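Local coordinates for glycoside hydrolase family protein (Novosphingobium sp. PP1Y, PDB 6Q2F) that is an alpha-L-rhamnosidase, a glycoside hydrolase that releases L-rhamnose from alpha-L-rhamnosides, at residues A1029-N1034 with S1130-P1135; E518-L523 with D547-D552; A888-P893 with A913-E918; I130-S133 with E138-G141; G746-E751 with Y762-F767. All coordinates share one frame; numbering follows the deposited sequence.

Interaction 1. Residues A1029-N1034 with S1130-P1135; sequences ATYSRN and SGLIGP
The phenol ring of Y1031 carries L1132 CB on one face: that carbon stands 3.5 Å from the ring centroid and only 11° off the normal, a CH-pi contact. Carbon CD2 of L1132 lies farther along the same side chain, 4.1 Å from Y1031 CG, while G1131 CA approaches the phenol end obliquely. The ring reaches this place because Y1031 CG lies beside its own backbone N (chi1 -70°) and points across the gap between two strands, 1028-1037 and 1131-1140. These belong to different antiparallel sheets, so the contact joins the two layers of a beta-sandwich, consistent with the galactose-binding-like family of this region; W992, V994, L1011 and L1014 also touch the ring. At the polar tip, L1132 N donates to Y1031 OH at 3.1 Å and 162°, a nearly straight bond. Y1031 OH then donates to a water 2.7 Å away, and that water donates to L1132 O at 2.8 Å, so tyrosine, water and the L1132 backbone close a small ring. A side chain at G1131 would have little room, since a CB built there would come about 2.5 Å from Y1031 OH. The chemistry is thus split: the ring face buries hydrocarbon, whereas the hydroxyl, used as both acceptor and donor, satisfies the N-H of a buried strand residue and, through water, its carbonyl.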
# COMPACT_ATOMS: atom_id res chain seq x y z
N ALA A 1029 23.81 -29.18 -6.05
CA ALA A 1029 24.36 -30.52 -5.93
C ALA A 1029 23.69 -31.42 -6.98
O ALA A 1029 22.46 -31.45 -7.07
CB ALA A 1029 24.15 -31.09 -4.53
N THR A 1030 24.51 -32.13 -7.75
CA THR A 1030 24.01 -32.95 -8.86
C THR A 1030 24.03 -34.42 -8.44
O THR A 1030 25.11 -35.01 -8.26
CB THR A 1030 24.84 -32.72 -10.11
OG1 THR A 1030 24.70 -31.36 -10.53
CG2 THR A 1030 24.38 -33.64 -11.24
N TYR A 1031 22.85 -35.01 -8.29
CA TYR A 1031 22.73 -36.41 -7.91
C TYR A 1031 22.58 -37.27 -9.16
O TYR A 1031 21.86 -36.92 -10.10
CB TYR A 1031 21.53 -36.63 -7.00
CG TYR A 1031 21.64 -36.06 -5.60
CD1 TYR A 1031 21.56 -34.68 -5.37
CD2 TYR A 1031 21.76 -36.90 -4.50
CE1 TYR A 1031 21.64 -34.16 -4.08
CE2 TYR A 1031 21.82 -36.39 -3.21
CZ TYR A 1031 21.77 -35.02 -3.01
OH TYR A 1031 21.83 -34.51 -1.73
N SER A 1032 23.23 -38.43 -9.14
CA SER A 1032 23.46 -39.26 -10.31
C SER A 1032 23.22 -40.71 -9.93
O SER A 1032 23.62 -41.14 -8.85
CB SER A 1032 24.90 -39.10 -10.83
OG SER A 1032 25.15 -39.94 -11.94
N ARG A 1033 22.60 -41.45 -10.85
CA ARG A 1033 22.18 -42.83 -10.59
C ARG A 1033 21.58 -43.38 -11.88
O ARG A 1033 21.15 -42.61 -12.76
CB ARG A 1033 21.14 -42.85 -9.47
CG ARG A 1033 20.85 -44.19 -8.85
CD ARG A 1033 19.55 -44.08 -8.05
NE ARG A 1033 19.28 -45.25 -7.22
CZ ARG A 1033 18.94 -46.43 -7.70
NH1 ARG A 1033 18.85 -46.62 -9.01
NH2 ARG A 1033 18.69 -47.44 -6.88
N ASN A 1034 21.55 -44.70 -11.98
CA ASN A 1034 20.77 -45.43 -12.98
C ASN A 1034 19.58 -46.11 -12.32
O ASN A 1034 19.55 -46.29 -11.10
CB ASN A 1034 21.62 -46.49 -13.69
CG ASN A 1034 22.69 -45.89 -14.55
OD1 ASN A 1034 22.44 -44.93 -15.29
ND2 ASN A 1034 23.90 -46.41 -14.45
N SER A 1130 18.83 -29.80 3.48
CA SER A 1130 19.55 -29.56 2.24
C SER A 1130 19.66 -30.84 1.41
O SER A 1130 19.84 -31.94 1.95
CB SER A 1130 20.96 -29.03 2.54
OG SER A 1130 21.61 -28.66 1.34
N GLY A 1131 19.55 -30.68 0.09
CA GLY A 1131 19.81 -31.75 -0.86
C GLY A 1131 18.59 -32.59 -1.17
O GLY A 1131 17.43 -32.22 -0.92
N LEU A 1132 18.87 -33.75 -1.77
CA LEU A 1132 17.84 -34.72 -2.14
C LEU A 1132 17.64 -35.65 -0.95
O LEU A 1132 18.41 -36.59 -0.74
CB LEU A 1132 18.26 -35.51 -3.38
CG LEU A 1132 17.26 -36.56 -3.92
CD1 LEU A 1132 15.88 -35.93 -4.17
CD2 LEU A 1132 17.77 -37.20 -5.19
N ILE A 1133 16.60 -35.39 -0.16
CA ILE A 1133 16.39 -36.17 1.06
C ILE A 1133 15.57 -37.43 0.79
O ILE A 1133 15.78 -38.46 1.42
CB ILE A 1133 15.74 -35.27 2.11
CG1 ILE A 1133 16.70 -34.15 2.52
CG2 ILE A 1133 15.29 -36.07 3.33
CD1 ILE A 1133 16.04 -33.01 3.28
N GLY A 1134 14.62 -37.38 -0.15
CA GLY A 1134 13.80 -38.53 -0.46
C GLY A 1134 12.70 -38.88 0.52
O GLY A 1134 12.29 -38.05 1.34
N PRO A 1135 12.19 -40.12 0.44
CA PRO A 1135 12.63 -41.15 -0.51
C PRO A 1135 12.20 -40.84 -1.95
O PRO A 1135 11.21 -40.14 -2.18
CB PRO A 1135 11.95 -42.42 0.01
CG PRO A 1135 10.66 -41.91 0.60
CD PRO A 1135 10.97 -40.53 1.17
O HOH W 1 21.05 -36.42 0.02

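Interaction 2. Residues E518-L523 with D547-D552; sequences EQFQRL and DRFLYD
Helix 516-524 packs here against the early turns of helix 543-575, where F520 meets F549 and D552. Both helices lie in the connection between strands 497-502 and 579-582, neighbouring parallel strands of the (beta/alpha) barrel. F520 makes all the contacts from 518-523; its CG is anti to the backbone N (chi1 -177°), sending the ring across to the longer helix. Its CZ sits 3.7 Å from F549 CE1, close to the plane of the F549 ring and at its edge. The planes make 48° with centroids 5.5 Å apart, an oblique pair that is neither a stack nor a T-shape. The same rim of the ring rests on the other residue: F520 CE2 is 3.7 Å from D552 C and 3.8 Å from D552 CB, so the aspartate offers its backbone and methylene rather than its carboxylate. That carboxylate is engaged elsewhere, with OD2 bonded to Y526 OH and N830 N and OD1 to S829 OG. The aromatic group extends further, as Y526 meets F520 edge-to-face and W531 meets F549. Within the shorter helix there is a polar link: R522 grips Q519 OE1 side-on, NH2 at 2.8 Å and NE at 3.2 Å, with the oxygen in the guanidinium plane. Across the helices, then, the attraction is apolar and dispersive, and the one buried charged group, D552, is turned so that its oxygens find polar partners while its CB and carbonyl carbon pack on the CE2-CZ end of the F520 ring.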
# COMPACT_ATOMS: atom_id res chain seq x y z
N GLU A 518 -9.51 29.14 -5.02
CA GLU A 518 -10.21 28.85 -6.27
C GLU A 518 -10.53 27.36 -6.38
O GLU A 518 -11.63 26.99 -6.82
CB GLU A 518 -9.37 29.26 -7.49
CG GLU A 518 -8.97 30.72 -7.58
CD GLU A 518 -7.76 30.89 -8.50
OE1 GLU A 518 -7.89 30.64 -9.72
OE2 GLU A 518 -6.68 31.25 -8.00
N GLN A 519 -9.58 26.49 -6.03
CA GLN A 519 -9.83 25.06 -6.12
C GLN A 519 -10.97 24.67 -5.21
O GLN A 519 -11.84 23.88 -5.59
CB GLN A 519 -8.57 24.25 -5.76
CG GLN A 519 -7.34 24.52 -6.62
CD GLN A 519 -7.46 23.93 -8.01
OE1 GLN A 519 -8.54 23.53 -8.44
NE2 GLN A 519 -6.35 23.90 -8.74
N PHE A 520 -10.98 25.19 -3.98
CA PHE A 520 -12.06 24.86 -3.05
C PHE A 520 -13.40 25.31 -3.60
O PHE A 520 -14.38 24.55 -3.58
CB PHE A 520 -11.77 25.50 -1.69
CG PHE A 520 -12.77 25.17 -0.62
CD1 PHE A 520 -14.02 25.78 -0.61
CD2 PHE A 520 -12.44 24.29 0.39
CE1 PHE A 520 -14.93 25.50 0.39
CE2 PHE A 520 -13.35 23.99 1.39
CZ PHE A 520 -14.60 24.61 1.39
N GLN A 521 -13.47 26.54 -4.11
CA GLN A 521 -14.71 27.04 -4.69
C GLN A 521 -15.16 26.16 -5.85
O GLN A 521 -16.35 25.81 -5.95
CB GLN A 521 -14.51 28.48 -5.17
CG GLN A 521 -15.69 29.01 -5.95
CD GLN A 521 -16.80 29.45 -5.04
OE1 GLN A 521 -16.58 30.24 -4.12
NE2 GLN A 521 -17.99 28.94 -5.27
N ARG A 522 -14.24 25.78 -6.73
CA ARG A 522 -14.65 25.01 -7.90
C ARG A 522 -15.09 23.60 -7.51
O ARG A 522 -16.03 23.06 -8.09
CB ARG A 522 -13.51 24.95 -8.92
CG ARG A 522 -13.63 23.79 -9.95
CD ARG A 522 -12.40 23.70 -10.85
NE ARG A 522 -11.23 23.09 -10.18
CZ ARG A 522 -11.01 21.78 -10.11
NH1 ARG A 522 -11.87 20.92 -10.64
NH2 ARG A 522 -9.93 21.33 -9.47
N LEU A 523 -14.44 23.00 -6.51
CA LEU A 523 -14.73 21.61 -6.17
C LEU A 523 -15.83 21.46 -5.14
O LEU A 523 -16.55 20.46 -5.17
CB LEU A 523 -13.46 20.90 -5.67
CG LEU A 523 -12.35 20.58 -6.68
CD1 LEU A 523 -10.98 20.35 -6.01
CD2 LEU A 523 -12.73 19.35 -7.49
N ASP A 547 -16.74 21.69 11.46
CA ASP A 547 -16.28 20.33 11.18
C ASP A 547 -16.55 19.95 9.73
O ASP A 547 -15.73 19.27 9.10
CB ASP A 547 -16.93 19.34 12.14
CG ASP A 547 -16.33 19.39 13.53
OD1 ASP A 547 -15.25 19.99 13.68
OD2 ASP A 547 -16.94 18.83 14.46
N ARG A 548 -17.70 20.37 9.19
CA ARG A 548 -17.98 20.07 7.79
C ARG A 548 -17.11 20.91 6.86
O ARG A 548 -16.64 20.42 5.83
CB ARG A 548 -19.45 20.28 7.47
CG ARG A 548 -20.32 19.20 8.09
CD ARG A 548 -21.79 19.50 7.89
NE ARG A 548 -22.58 18.48 8.56
CZ ARG A 548 -23.90 18.37 8.46
NH1 ARG A 548 -24.60 19.22 7.71
NH2 ARG A 548 -24.50 17.40 9.11
N PHE A 549 -16.85 22.17 7.23
CA PHE A 549 -15.92 22.93 6.41
C PHE A 549 -14.55 22.26 6.38
O PHE A 549 -13.93 22.16 5.32
CB PHE A 549 -15.75 24.36 6.90
CG PHE A 549 -14.49 24.99 6.38
CD1 PHE A 549 -14.37 25.30 5.03
CD2 PHE A 549 -13.41 25.22 7.21
CE1 PHE A 549 -13.21 25.86 4.53
CE2 PHE A 549 -12.24 25.77 6.71
CZ PHE A 549 -12.14 26.09 5.37
N LEU A 550 -14.07 21.83 7.54
CA LEU A 550 -12.75 21.21 7.58
C LEU A 550 -12.74 19.92 6.77
O LEU A 550 -11.79 19.67 6.01
CB LEU A 550 -12.32 20.98 9.03
CG LEU A 550 -12.21 22.33 9.77
CD1 LEU A 550 -12.17 22.18 11.29
CD2 LEU A 550 -11.02 23.14 9.27
N TYR A 551 -13.80 19.11 6.87
CA TYR A 551 -13.97 17.96 5.98
C TYR A 551 -13.85 18.38 4.51
O TYR A 551 -13.13 17.75 3.73
CB TYR A 551 -15.32 17.29 6.21
CG TYR A 551 -15.67 16.23 5.16
CD1 TYR A 551 -16.35 16.58 4.00
CD2 TYR A 551 -15.31 14.90 5.33
CE1 TYR A 551 -16.65 15.63 3.02
CE2 TYR A 551 -15.62 13.94 4.36
CZ TYR A 551 -16.28 14.31 3.21
OH TYR A 551 -16.60 13.38 2.23
N ASP A 552 -14.57 19.44 4.13
CA ASP A 552 -14.51 19.95 2.76
C ASP A 552 -13.10 20.40 2.40
O ASP A 552 -12.66 20.26 1.25
CB ASP A 552 -15.50 21.11 2.58
CG ASP A 552 -16.95 20.65 2.53
OD1 ASP A 552 -17.16 19.46 2.20
OD2 ASP A 552 -17.86 21.46 2.81

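Interaction 3. Residues A888-P893 with A913-E918; sequences AGVKIP and AAQSIE
Apolar contact comes first: I892 and I917 reach toward each other tip to tip, with CD1 of I892 3.8 Å from CD1 of I917 and 4.2 Å from I917 CG2. The I917 branch gets there with CG1 between the backbone N and the carbonyl carbon (chi1 64°), and F883 touches both isoleucines. A mixed contact follows, in which V890 lays its methyls against the amide of Q915, sliding past it in the opposite direction; V890 CG2 lies 3.6 Å from Q915 OE1 and 3.9 Å from Q915 CD. The polar contribution lies within 913-918. Bent at chi2, the Q915 chain folds back so that NE2 donates to A913 O at 2.9 Å and 158°; the acceptor is near the amide plane, whereas the donor stands well above the carbonyl plane of A913. N909 ND2 also binds this carbonyl. Geometrically, the loop between strands 881-884 and 894-899 is laid against the start of strand 915-921, in an antiparallel sheet; between 888-893 and 913-918 the contacts are made by side chains. An alanine here, in place of Q915, would remove the amide and is likely to leave the V890 methyls without the group they pack on and A913 O with one donor fewer. The contact is therefore mainly dispersive, and the internal bond from NE2 fixes the rotation of the amide that V890 packs on.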
# COMPACT_ATOMS: atom_id res chain seq x y z
N ALA A 888 -14.65 -26.67 8.42
CA ALA A 888 -15.04 -25.29 8.66
C ALA A 888 -13.79 -24.44 8.83
O ALA A 888 -12.76 -24.91 9.31
CB ALA A 888 -15.94 -25.18 9.89
N GLY A 889 -13.89 -23.18 8.40
CA GLY A 889 -12.75 -22.28 8.41
C GLY A 889 -11.79 -22.44 7.25
O GLY A 889 -10.87 -21.63 7.12
N VAL A 890 -11.96 -23.47 6.42
CA VAL A 890 -11.10 -23.61 5.25
C VAL A 890 -11.45 -22.50 4.27
O VAL A 890 -12.61 -22.32 3.90
CB VAL A 890 -11.25 -24.99 4.60
CG1 VAL A 890 -10.69 -24.98 3.18
CG2 VAL A 890 -10.52 -26.04 5.44
N LYS A 891 -10.45 -21.72 3.88
CA LYS A 891 -10.64 -20.66 2.91
C LYS A 891 -10.11 -21.14 1.57
O LYS A 891 -8.99 -21.65 1.49
CB LYS A 891 -9.92 -19.38 3.32
CG LYS A 891 -10.08 -18.98 4.77
CD LYS A 891 -11.51 -18.66 5.11
CE LYS A 891 -11.67 -18.48 6.62
NZ LYS A 891 -13.09 -18.60 7.06
N ILE A 892 -10.92 -20.98 0.53
CA ILE A 892 -10.46 -21.18 -0.84
C ILE A 892 -10.93 -19.97 -1.64
O ILE A 892 -11.91 -20.07 -2.39
CB ILE A 892 -10.99 -22.50 -1.42
CG1 ILE A 892 -10.54 -23.68 -0.55
CG2 ILE A 892 -10.49 -22.71 -2.85
CD1 ILE A 892 -11.04 -25.03 -1.04
N PRO A 893 -10.28 -18.81 -1.49
CA PRO A 893 -10.72 -17.61 -2.22
C PRO A 893 -10.51 -17.82 -3.71
O PRO A 893 -9.84 -18.76 -4.15
CB PRO A 893 -9.83 -16.50 -1.67
CG PRO A 893 -8.55 -17.23 -1.27
CD PRO A 893 -9.00 -18.60 -0.78
N ALA A 913 -3.21 -28.21 5.02
CA ALA A 913 -3.88 -29.49 4.82
C ALA A 913 -4.51 -29.57 3.44
O ALA A 913 -5.22 -28.66 3.01
CB ALA A 913 -4.96 -29.70 5.88
N ALA A 914 -4.24 -30.67 2.75
CA ALA A 914 -4.91 -30.96 1.49
C ALA A 914 -6.42 -30.99 1.69
O ALA A 914 -6.92 -31.29 2.78
CB ALA A 914 -4.45 -32.31 0.93
N GLN A 915 -7.16 -30.65 0.64
CA GLN A 915 -8.62 -30.67 0.65
C GLN A 915 -9.13 -31.47 -0.54
O GLN A 915 -8.56 -31.41 -1.63
CB GLN A 915 -9.20 -29.24 0.60
CG GLN A 915 -8.60 -28.29 1.63
CD GLN A 915 -8.98 -28.69 3.05
OE1 GLN A 915 -10.13 -28.99 3.33
NE2 GLN A 915 -7.99 -28.69 3.94
N SER A 916 -10.21 -32.20 -0.30
CA SER A 916 -11.00 -32.87 -1.33
C SER A 916 -12.38 -32.24 -1.29
O SER A 916 -13.15 -32.51 -0.37
CB SER A 916 -11.09 -34.38 -1.08
OG SER A 916 -9.85 -35.02 -1.34
N ILE A 917 -12.69 -31.41 -2.28
CA ILE A 917 -13.93 -30.66 -2.25
C ILE A 917 -14.78 -31.02 -3.46
O ILE A 917 -14.32 -31.64 -4.42
CB ILE A 917 -13.70 -29.14 -2.21
CG1 ILE A 917 -13.01 -28.68 -3.50
CG2 ILE A 917 -12.88 -28.75 -0.98
CD1 ILE A 917 -12.81 -27.15 -3.59
N GLU A 918 -16.04 -30.59 -3.42
CA GLU A 918 -16.87 -30.48 -4.60
C GLU A 918 -17.03 -28.99 -4.87
O GLU A 918 -17.58 -28.26 -4.03
CB GLU A 918 -18.23 -31.17 -4.42
CG GLU A 918 -18.16 -32.70 -4.38
CD GLU A 918 -19.21 -33.37 -5.27
OE1 GLU A 918 -20.42 -33.11 -5.08
OE2 GLU A 918 -18.81 -34.14 -6.16

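Interaction 4. Residues I130-S133 with E138-G141; sequences IAAS and ETGG
S133 and T139 bring the two backbones closest, CA to CA 5.0 Å, where the chain leaves barrel strand 127-131 and, after a short loop, 138-141 comes back beside 132-133. S133 is extended, and E138 follows a cis peptide bond. Two carbonyl oxygens come close, A132 O lying 3.5 Å from E138 O. Y475 OH bonds A132 O and more weakly G140 O, while E463 accepts from the N atoms of E138 and T139. Among side chains, S133 CB presses on E138 O at 3.3 Å and on G140 O at 3.7 Å. T139 CG2 sits beside the backbone N and meets A132 CB at 3.8 Å, leaving OG1 of the same residue for K466 NZ and H565 NE2. The CB of E138 is directed away from 130-133, and its side chain lies about 8 Å from the bound sodium, whose site is formed by D503, S504, E583, E586 and E644. Strand 127-131 ends at A131, so the contact lies at the C-terminal end of a barrel strand, where (beta/alpha) barrel enzymes carry their active sites. Carbon groups here touch carbonyl oxygens, and the Y475 hydroxyl on A132 O is likely to offset part of the repulsion between A132 O and E138 O.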
# COMPACT_ATOMS: atom_id res chain seq x y z
N ILE A 130 11.96 3.66 -14.33
CA ILE A 130 12.67 4.45 -13.34
C ILE A 130 11.67 4.99 -12.34
O ILE A 130 10.48 5.10 -12.63
CB ILE A 130 13.46 5.61 -13.97
CG1 ILE A 130 12.50 6.54 -14.74
CG2 ILE A 130 14.53 5.05 -14.88
CD1 ILE A 130 13.18 7.82 -15.26
N ALA A 131 12.16 5.33 -11.15
CA ALA A 131 11.33 6.00 -10.18
C ALA A 131 11.13 7.46 -10.58
O ALA A 131 11.87 8.01 -11.40
CB ALA A 131 11.96 5.92 -8.79
N ALA A 132 10.12 8.09 -9.97
CA ALA A 132 9.76 9.47 -10.31
C ALA A 132 10.62 10.51 -9.59
O ALA A 132 10.31 11.70 -9.64
CB ALA A 132 8.27 9.70 -10.01
N SER A 133 11.69 10.10 -8.92
CA SER A 133 12.58 11.03 -8.23
C SER A 133 13.92 10.34 -8.03
O SER A 133 13.99 9.11 -8.01
CB SER A 133 12.00 11.46 -6.87
OG SER A 133 12.17 10.40 -5.92
N GLU A 138 9.55 10.81 -3.52
CA GLU A 138 8.36 10.63 -4.31
C GLU A 138 8.55 11.41 -5.59
O GLU A 138 8.78 10.84 -6.61
CB GLU A 138 7.16 11.16 -3.56
CG GLU A 138 5.86 11.13 -4.35
CD GLU A 138 5.38 9.74 -4.65
OE1 GLU A 138 4.64 9.56 -5.59
OE2 GLU A 138 5.77 8.82 -3.95
N THR A 139 8.46 12.72 -5.51
CA THR A 139 8.67 13.62 -6.62
C THR A 139 9.30 14.86 -6.04
O THR A 139 8.66 15.80 -5.70
CB THR A 139 7.39 13.96 -7.41
OG1 THR A 139 6.32 14.20 -6.52
CG2 THR A 139 7.02 12.88 -8.32
N GLY A 140 10.61 14.82 -5.92
CA GLY A 140 11.37 15.87 -5.28
C GLY A 140 12.80 15.84 -5.76
O GLY A 140 13.33 14.79 -6.17
N GLY A 141 13.43 17.01 -5.71
CA GLY A 141 14.82 17.16 -6.08
C GLY A 141 15.22 18.62 -6.00
O GLY A 141 14.37 19.50 -5.83

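Interaction 5. Residues G746-E751 with Y762-F767; sequences GLYGDE and YDYINF
Y748 and Y764 join the residue just after helix 744-747 to the second strand of a beta-alpha-beta unit made of strand 734-737, helix 744-747 and strand 762-765, whose two strands pair in parallel. Both tyrosines have CG beside the backbone N and anti to the carbonyl carbon, which swings each ring out toward the other, and similar second torsions (chi2 -58° for Y748, -63° for Y764) accompany the two ring settings. The planes are nearly parallel, at 15°, yet the centroids stand 5.9 Å apart: the rings have slid past each other and barely overlap, so this is no full stack. What touches is a corner of each, Y748 CE2 lying 4.0 Å from Y764 CE1 in an oblique approach. Other neighbours flank the rings. L747 CB stands 3.6 Å above the centre of one face of the Y748 ring, and E751 O lies at its edge, in plane. One face of the Y764 ring has Y762 CE2 near its rim, and Y736 meets the ring edge-to-face. Helix 620-636 touches both tyrosines, A624 against Y748 and K627 against Y764. If a valine stood in place of Y764, Y748 CE2 would probably lose its partner, and Y736 its aromatic neighbour, leaving the Y748 ring freer to turn. The closest approach is made by the hydroxyl: Y764 OH lies 3.6 Å from Y748 CE2 and 3.7 Å from Y748 CD2.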
# COMPACT_ATOMS: atom_id res chain seq x y z
N GLY A 746 -6.76 2.93 5.07
CA GLY A 746 -7.17 3.50 6.34
C GLY A 746 -8.30 2.71 6.95
O GLY A 746 -8.20 2.26 8.10
N LEU A 747 -9.39 2.52 6.19
CA LEU A 747 -10.53 1.78 6.72
C LEU A 747 -10.12 0.39 7.17
O LEU A 747 -10.56 -0.10 8.21
CB LEU A 747 -11.63 1.67 5.66
CG LEU A 747 -12.45 2.91 5.24
CD1 LEU A 747 -13.28 2.57 4.00
CD2 LEU A 747 -13.36 3.38 6.39
N TYR A 748 -9.25 -0.26 6.39
CA TYR A 748 -8.94 -1.66 6.56
C TYR A 748 -7.45 -1.88 6.80
O TYR A 748 -6.90 -2.94 6.50
CB TYR A 748 -9.45 -2.44 5.34
CG TYR A 748 -10.90 -2.12 5.06
CD1 TYR A 748 -11.88 -2.31 6.03
CD2 TYR A 748 -11.29 -1.58 3.84
CE1 TYR A 748 -13.21 -2.00 5.80
CE2 TYR A 748 -12.63 -1.27 3.58
CZ TYR A 748 -13.57 -1.48 4.56
OH TYR A 748 -14.90 -1.15 4.33
N GLY A 749 -6.78 -0.85 7.34
CA GLY A 749 -5.36 -0.93 7.65
C GLY A 749 -5.04 -1.89 8.77
O GLY A 749 -3.96 -2.48 8.77
N ASP A 750 -5.98 -2.08 9.70
CA ASP A 750 -5.80 -2.98 10.83
C ASP A 750 -6.77 -4.14 10.79
O ASP A 750 -6.36 -5.30 10.96
CB ASP A 750 -5.97 -2.19 12.13
CG ASP A 750 -4.92 -1.11 12.29
OD1 ASP A 750 -3.71 -1.42 12.22
OD2 ASP A 750 -5.31 0.05 12.47
N GLU A 751 -8.06 -3.87 10.58
CA GLU A 751 -9.07 -4.90 10.51
C GLU A 751 -9.53 -5.05 9.07
O GLU A 751 -9.88 -4.05 8.43
CB GLU A 751 -10.25 -4.54 11.41
CG GLU A 751 -9.85 -4.43 12.87
CD GLU A 751 -11.02 -4.12 13.78
OE1 GLU A 751 -12.06 -3.63 13.27
OE2 GLU A 751 -10.91 -4.38 15.00
N TYR A 762 -15.91 -9.13 -5.62
CA TYR A 762 -16.27 -7.73 -5.45
C TYR A 762 -15.10 -6.83 -5.80
O TYR A 762 -13.93 -7.24 -5.78
CB TYR A 762 -16.73 -7.43 -4.01
CG TYR A 762 -15.66 -7.56 -2.95
CD1 TYR A 762 -15.30 -8.81 -2.44
CD2 TYR A 762 -15.05 -6.44 -2.41
CE1 TYR A 762 -14.33 -8.94 -1.44
CE2 TYR A 762 -14.09 -6.55 -1.42
CZ TYR A 762 -13.73 -7.80 -0.94
OH TYR A 762 -12.78 -7.90 0.05
N ASP A 763 -15.46 -5.61 -6.18
CA ASP A 763 -14.55 -4.48 -6.36
C ASP A 763 -14.96 -3.39 -5.38
O ASP A 763 -16.15 -3.23 -5.06
CB ASP A 763 -14.64 -3.90 -7.78
CG ASP A 763 -14.06 -4.81 -8.84
OD1 ASP A 763 -13.10 -5.54 -8.53
OD2 ASP A 763 -14.58 -4.78 -9.99
N TYR A 764 -13.98 -2.62 -4.91
CA TYR A 764 -14.31 -1.37 -4.25
C TYR A 764 -14.61 -0.31 -5.30
O TYR A 764 -14.00 -0.29 -6.38
CB TYR A 764 -13.16 -0.88 -3.39
CG TYR A 764 -12.90 -1.72 -2.17
CD1 TYR A 764 -13.86 -1.84 -1.18
CD2 TYR A 764 -11.68 -2.37 -2.00
CE1 TYR A 764 -13.62 -2.60 -0.04
CE2 TYR A 764 -11.44 -3.12 -0.87
CZ TYR A 764 -12.41 -3.23 0.10
OH TYR A 764 -12.16 -3.99 1.21
N ILE A 765 -15.56 0.58 -4.99
CA ILE A 765 -15.81 1.78 -5.79
C ILE A 765 -15.75 2.97 -4.85
O ILE A 765 -16.26 2.91 -3.73
CB ILE A 765 -17.16 1.75 -6.53
CG1 ILE A 765 -18.33 1.55 -5.57
CG2 ILE A 765 -17.20 0.66 -7.56
CD1 ILE A 765 -19.69 1.82 -6.24
N ASN A 766 -15.10 4.04 -5.30
CA ASN A 766 -15.03 5.29 -4.57
C ASN A 766 -16.02 6.28 -5.15
O ASN A 766 -16.84 5.95 -6.02
CB ASN A 766 -13.58 5.81 -4.58
CG ASN A 766 -13.11 6.23 -5.97
OD1 ASN A 766 -13.75 5.91 -6.97
ND2 ASN A 766 -11.97 6.92 -6.02
N PHE A 767 -15.97 7.53 -4.67
CA PHE A 767 -16.93 8.52 -5.12
C PHE A 767 -16.83 8.74 -6.62
O PHE A 767 -17.86 8.78 -7.32
CB PHE A 767 -16.73 9.83 -4.34
CG PHE A 767 -17.54 11.00 -4.84
CD1 PHE A 767 -18.81 11.26 -4.33
CD2 PHE A 767 -17.02 11.86 -5.80
CE1 PHE A 767 -19.56 12.35 -4.78
CE2 PHE A 767 -17.76 12.97 -6.27
CZ PHE A 767 -19.02 13.22 -5.75

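Along the chain the contacts come in the order 4, 2, 5, 3, 1, each closing before the next opens. Interactions 4 and 2 belong to the (beta/alpha) barrel: strand 127-131, carrying interaction 4, pairs with strand 497-502, which leads into the helices of interaction 2, their nearest atoms about 16 Å apart. Interaction 5, in a separate mixed sheet, approaches interaction 2 to about 7 Å and interaction 3 to about 9 Å, lying between the barrel helices and the antiparallel sheet of strand 915-921. Interaction 1 lies farthest out, its centre about 69 Å from that of interaction 2, in the galactose-binding-like sandwich. The enzyme thus comprises several sheet-based units with contacts inside each, interaction 4 being close to the sodium site.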